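Local structure of carbohydrate kinase, pfkB family (Enterococcus faecalis, 3KTN) at the interface of chains A and B and the interface of chains A and C. The protein probably phosphorylates the sugar acid 2-keto-3-deoxygluconate, as a magnesium-dependent carbohydrate kinase of the PfkB (ribokinase-like) family. Sequence-based numbering; all coordinates share one arbitrary frame. Chains: chain A/B/C, Carbohydrate kinase, pfkB family.

Contact 1: the interface of chains A and B. Residues chain A 13, 15, 31, 62; chain B 23, 91, 104, 106.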
loop_
_atom_site.group_PDB
_atom_site.type_symbol
_atom_site.label_atom_id
_atom_site.label_comp_id
_atom_site.label_asym_id
_atom_site.label_seq_id
_atom_site.Cartn_x
_atom_site.Cartn_y
_atom_site.Cartn_z
ATOM N N LEU A 13 7.397 16.672 11.819
ATOM C CA LEU A 13 6.795 15.505 11.193
ATOM C C LEU A 13 6.132 16.004 9.919
ATOM O O LEU A 13 5.414 16.996 9.955
ATOM C CB LEU A 13 5.696 14.911 12.077
ATOM C CG LEU A 13 5.954 13.933 13.220
ATOM C CD1 LEU A 13 7.249 14.234 13.911
ATOM C CD2 LEU A 13 4.779 14.006 14.190
ATOM N N PHE A 15 3.573 14.824 6.866
ATOM C CA PHE A 15 2.621 13.799 6.460
ATOM C C PHE A 15 2.273 14.050 4.997
ATOM O O PHE A 15 1.860 15.143 4.632
ATOM C CB PHE A 15 1.358 13.878 7.317
ATOM C CG PHE A 15 1.588 13.563 8.764
ATOM C CD1 PHE A 15 1.882 12.263 9.170
ATOM C CD2 PHE A 15 1.508 14.564 9.726
ATOM C CE1 PHE A 15 2.088 11.962 10.516
ATOM C CE2 PHE A 15 1.712 14.273 11.077
ATOM C CZ PHE A 15 2.003 12.966 11.470
HETATM N N MSE A 31 4.828 9.259 6.568
HETATM C CA MSE A 31 5.315 10.287 7.479
HETATM C C MSE A 31 6.835 10.288 7.481
HETATM O O MSE A 31 7.461 9.244 7.350
HETATM C CB MSE A 31 4.823 10.015 8.904
HETATM C CG MSE A 31 5.442 10.936 9.956
HETATM SE SE MSE A 31 5.076 10.367 11.794
HETATM C CE MSE A 31 6.607 9.219 12.069
ATOM N N LEU A 62 7.421 8.412 19.820
ATOM C CA LEU A 62 7.506 9.245 18.629
ATOM C C LEU A 62 8.866 9.939 18.614
ATOM O O LEU A 62 9.528 10.026 17.570
ATOM C CB LEU A 62 6.381 10.280 18.625
ATOM C CG LEU A 62 6.250 11.113 17.349
ATOM C CD1 LEU A 62 5.880 10.213 16.173
ATOM C CD2 LEU A 62 5.175 12.180 17.558
ATOM N N LEU B 23 5.952 2.274 14.889
ATOM C CA LEU B 23 6.397 3.509 14.255
ATOM C C LEU B 23 7.817 3.384 13.726
ATOM O O LEU B 23 8.119 3.887 12.654
ATOM C CB LEU B 23 6.326 4.682 15.238
ATOM C CG LEU B 23 4.912 5.213 15.463
ATOM C CD1 LEU B 23 4.911 6.232 16.595
ATOM C CD2 LEU B 23 4.404 5.823 14.153
ATOM N N PHE B 91 -0.946 8.827 18.091
ATOM C CA PHE B 91 -0.480 7.707 17.299
ATOM C C PHE B 91 -0.903 6.456 18.046
ATOM O O PHE B 91 -0.898 6.434 19.282
ATOM C CB PHE B 91 1.038 7.747 17.169
ATOM C CG PHE B 91 1.532 8.848 16.281
ATOM C CD1 PHE B 91 1.865 8.593 14.948
ATOM C CD2 PHE B 91 1.606 10.157 16.752
ATOM C CE1 PHE B 91 2.261 9.623 14.099
ATOM C CE2 PHE B 91 1.999 11.194 15.905
ATOM C CZ PHE B 91 2.325 10.924 14.576
ATOM N N THR B 104 0.326 7.272 21.769
ATOM C CA THR B 104 1.185 8.419 22.063
ATOM C C THR B 104 0.470 9.694 21.612
ATOM O O THR B 104 0.260 9.907 20.417
ATOM C CB THR B 104 2.524 8.312 21.325
ATOM O OG1 THR B 104 3.133 7.051 21.620
ATOM C CG2 THR B 104 3.457 9.433 21.755
ATOM N N GLN B 106 -0.225 13.816 21.056
ATOM C CA GLN B 106 0.500 15.004 20.615
ATOM C C GLN B 106 -0.249 16.153 21.296
ATOM O O GLN B 106 -1.136 15.895 22.106
ATOM C CB GLN B 106 0.434 15.137 19.097
ATOM C CG GLN B 106 1.423 14.247 18.362
ATOM C CD GLN B 106 2.762 14.925 18.135
ATOM O OE1 GLN B 106 3.612 14.976 19.032
ATOM N NE2 GLN B 106 2.955 15.466 16.923
#
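B:Phe91, on extended strand 88-93, touches A:Leu62 at the start of helix 61-72, with the extended strands 12-16 and 28-34 of chain A facing the same ring. A:Leu13, A:Phe15, A:Met31 and A:Leu62 form an apolar socket in chain A that takes this ring from chain B, and the two-fold symmetry of the interface repeats it with the chains exchanged; the structure alone does not tell whether this pair forms in solution. A:Leu62 buries 60 Å² here and B:Phe91 44 Å². A:Leu62 points both methyl branches off the helix toward chain B, its chi1 of -173° placing CG opposite the backbone N. Its CD1 lies 3.9 Å above the plane of the B:Phe91 ring, displaced toward the rim, while CD2 touches ring atom CE2 at 3.7 Å. The far end of the same ring runs into A:Phe15: the two CZ atoms are 3.7 Å apart, B:Phe91 CZ lying in the plane of the A:Phe15 ring. The rings approach from opposite directions, rim to rim rather than stacked, with their planes about 30° apart. A:Met31, a selenomethionine, comes in obliquely, and its SE meets the CE1-CZ rim from outside and somewhat above the ring plane, 3.7 Å from B:Phe91 CE1. Within chain B, the carbonyl O of B:Thr104 and CG of B:Gln106 border the ring in its plane and probably help to set its position. B:Leu23 CD1 adds a looser contact beside the ring, 4.1 Å from A:Leu62 CD1. The B:Gln106 side chain, bent at chi2, lays its amide against two leucine methyls: OE1 is 3.5 Å from A:Leu62 CD2, and NE2 is 3.6 Å from A:Leu13 CD2.

Contact 2: the interface of chains A and C. Residues chain A 100-102; chain C 324, 334-337.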
loop_
_atom_site.group_PDB
_atom_site.type_symbol
_atom_site.label_atom_id
_atom_site.label_comp_id
_atom_site.label_asym_id
_atom_site.label_seq_id
_atom_site.Cartn_x
_atom_site.Cartn_y
_atom_site.Cartn_z
ATOM N N PRO A 100 -1.303 23.903 -7.351
ATOM C CA PRO A 100 -0.208 24.051 -6.386
ATOM C C PRO A 100 -0.153 23.001 -5.280
ATOM O O PRO A 100 -1.153 22.362 -4.950
ATOM C CB PRO A 100 -0.425 25.461 -5.831
ATOM C CG PRO A 100 -1.912 25.635 -5.914
ATOM C CD PRO A 100 -2.256 25.026 -7.255
ATOM N N THR A 101 1.039 22.816 -4.736
ATOM C CA THR A 101 1.254 21.903 -3.630
ATOM C C THR A 101 0.688 22.655 -2.426
ATOM O O THR A 101 0.869 23.874 -2.315
ATOM C CB THR A 101 2.770 21.635 -3.459
ATOM O OG1 THR A 101 3.210 20.771 -4.519
ATOM C CG2 THR A 101 3.078 20.984 -2.103
ATOM N N GLN A 102 -0.013 21.947 -1.543
ATOM C CA GLN A 102 -0.619 22.584 -0.374
ATOM C C GLN A 102 -0.000 22.103 0.938
ATOM O O GLN A 102 -0.056 20.919 1.268
ATOM C CB GLN A 102 -2.131 22.303 -0.340
ATOM C CG GLN A 102 -2.919 22.702 -1.602
ATOM C CD GLN A 102 -3.348 24.165 -1.622
ATOM O OE1 GLN A 102 -3.352 24.843 -0.592
ATOM N NE2 GLN A 102 -3.736 24.651 -2.797
ATOM N N GLN C 324 -9.226 28.492 -4.651
ATOM C CA GLN C 324 -8.150 27.801 -5.348
ATOM C C GLN C 324 -8.103 28.216 -6.815
ATOM O O GLN C 324 -7.039 28.523 -7.351
ATOM C CB GLN C 324 -8.340 26.285 -5.225
ATOM C CG GLN C 324 -7.408 25.446 -6.090
ATOM C CD GLN C 324 -7.691 23.953 -5.960
ATOM O OE1 GLN C 324 -8.849 23.525 -5.969
ATOM N NE2 GLN C 324 -6.633 23.156 -5.846
ATOM N N ILE C 334 2.704 31.109 -8.399
ATOM C CA ILE C 334 2.802 30.513 -7.069
ATOM C C ILE C 334 2.427 29.034 -7.183
ATOM O O ILE C 334 1.259 28.699 -7.404
ATOM C CB ILE C 334 1.840 31.194 -6.071
ATOM C CG1 ILE C 334 2.035 32.713 -6.097
ATOM C CG2 ILE C 334 2.079 30.654 -4.670
ATOM C CD1 ILE C 334 3.430 33.169 -5.722
ATOM N N ASP C 335 3.412 28.151 -7.038
ATOM C CA ASP C 335 3.161 26.711 -7.144
ATOM C C ASP C 335 3.091 26.002 -5.794
ATOM O O ASP C 335 2.914 24.783 -5.738
ATOM C CB ASP C 335 4.243 26.047 -8.000
ATOM C CG ASP C 335 5.638 26.193 -7.399
ATOM O OD1 ASP C 335 5.757 26.611 -6.224
ATOM O OD2 ASP C 335 6.625 25.876 -8.094
ATOM N N LEU C 336 3.240 26.758 -4.710
ATOM C CA LEU C 336 3.202 26.177 -3.368
ATOM C C LEU C 336 2.522 27.136 -2.391
ATOM O O LEU C 336 2.932 28.280 -2.249
ATOM C CB LEU C 336 4.631 25.859 -2.898
ATOM C CG LEU C 336 4.934 25.212 -1.531
ATOM C CD1 LEU C 336 3.691 25.079 -0.690
ATOM C CD2 LEU C 336 5.540 23.850 -1.751
ATOM N N ILE C 337 1.481 26.651 -1.720
ATOM C CA ILE C 337 0.736 27.455 -0.764
ATOM C C ILE C 337 0.897 26.925 0.660
ATOM O O ILE C 337 0.728 25.730 0.910
ATOM C CB ILE C 337 -0.755 27.471 -1.138
ATOM C CG1 ILE C 337 -0.928 28.153 -2.499
ATOM C CG2 ILE C 337 -1.568 28.169 -0.057
ATOM C CD1 ILE C 337 -2.327 28.053 -3.044
HETATM O O HOH W 1 -3.994 23.110 -4.822
HETATM O O HOH W 2 3.696 21.835 -6.976
#
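C:Ile337, A:Pro100 and A:Thr101 bury 46, 44 and 40 Å² respectively where strand 336-339 of chain C pairs in parallel with the start of strand 101-105 of chain A. A:Thr101 uses its N and its O in backbone hydrogen bonds to chain C. The N donates to C:Asp335 O at 2.9 Å (161° at H), reaching that carbonyl from a direction tilted out of its plane. The O accepts from C:Ile337 N at 2.9 Å in a much straighter bond (173° at H), which meets the carbonyl almost end-on. Register is thus fixed on both sides of one residue. The side chains add apolar contacts: C:Ile337 lies alongside A:Pro100, CD1 to CG at 3.8 Å, and also runs parallel to A:Gln102. The latter bends at chi2 (-85°), which brings its amide alongside the isoleucine, NE2 3.7 Å from C:Ile337 CD1. The A:Thr101 methyl turns to C:Leu336 instead, CG2 to CD2 at 3.8 Å, the two side chains slanting past each other. A:Thr101 OG1 binds water 2, which makes a longer link to C:Asp335 O, so that carbonyl meets both a backbone N-H and a solvent molecule. Strand 336-339 lies just before the C-terminal histidine tag, so whether this pairing forms with the natural chain end cannot be told from the structure alone. C:Gln324, from helix 322-330, reaches chain A through solvent, with its side-chain amide NE2 lying 2.8 Å from water 1. The same water sits 2.9 Å from A:Pro100 O and 2.6 Å from A:Gln102 NE2, bringing a backbone carbonyl and two glutamine amides together at one point.

About 25 Å separates the C-alpha centres of contact 1 and contact 2, and strand 101-105 has a part in both. Its beginning receives the tail of a third chain in contact 2, whereas B:Thr104, near its end, flanks the apolar patch of contact 1. Because the chains are copies, one subunit can use this strand for both neighbours. Contact 1 joins chains by side-chain packing across a two-fold; in its patch, contact 2 adds main-chain pairing and bridging water to side-chain packing. Together they could help to tie pairs of subunits into the deposited hexamer, if that assembly also forms in solution.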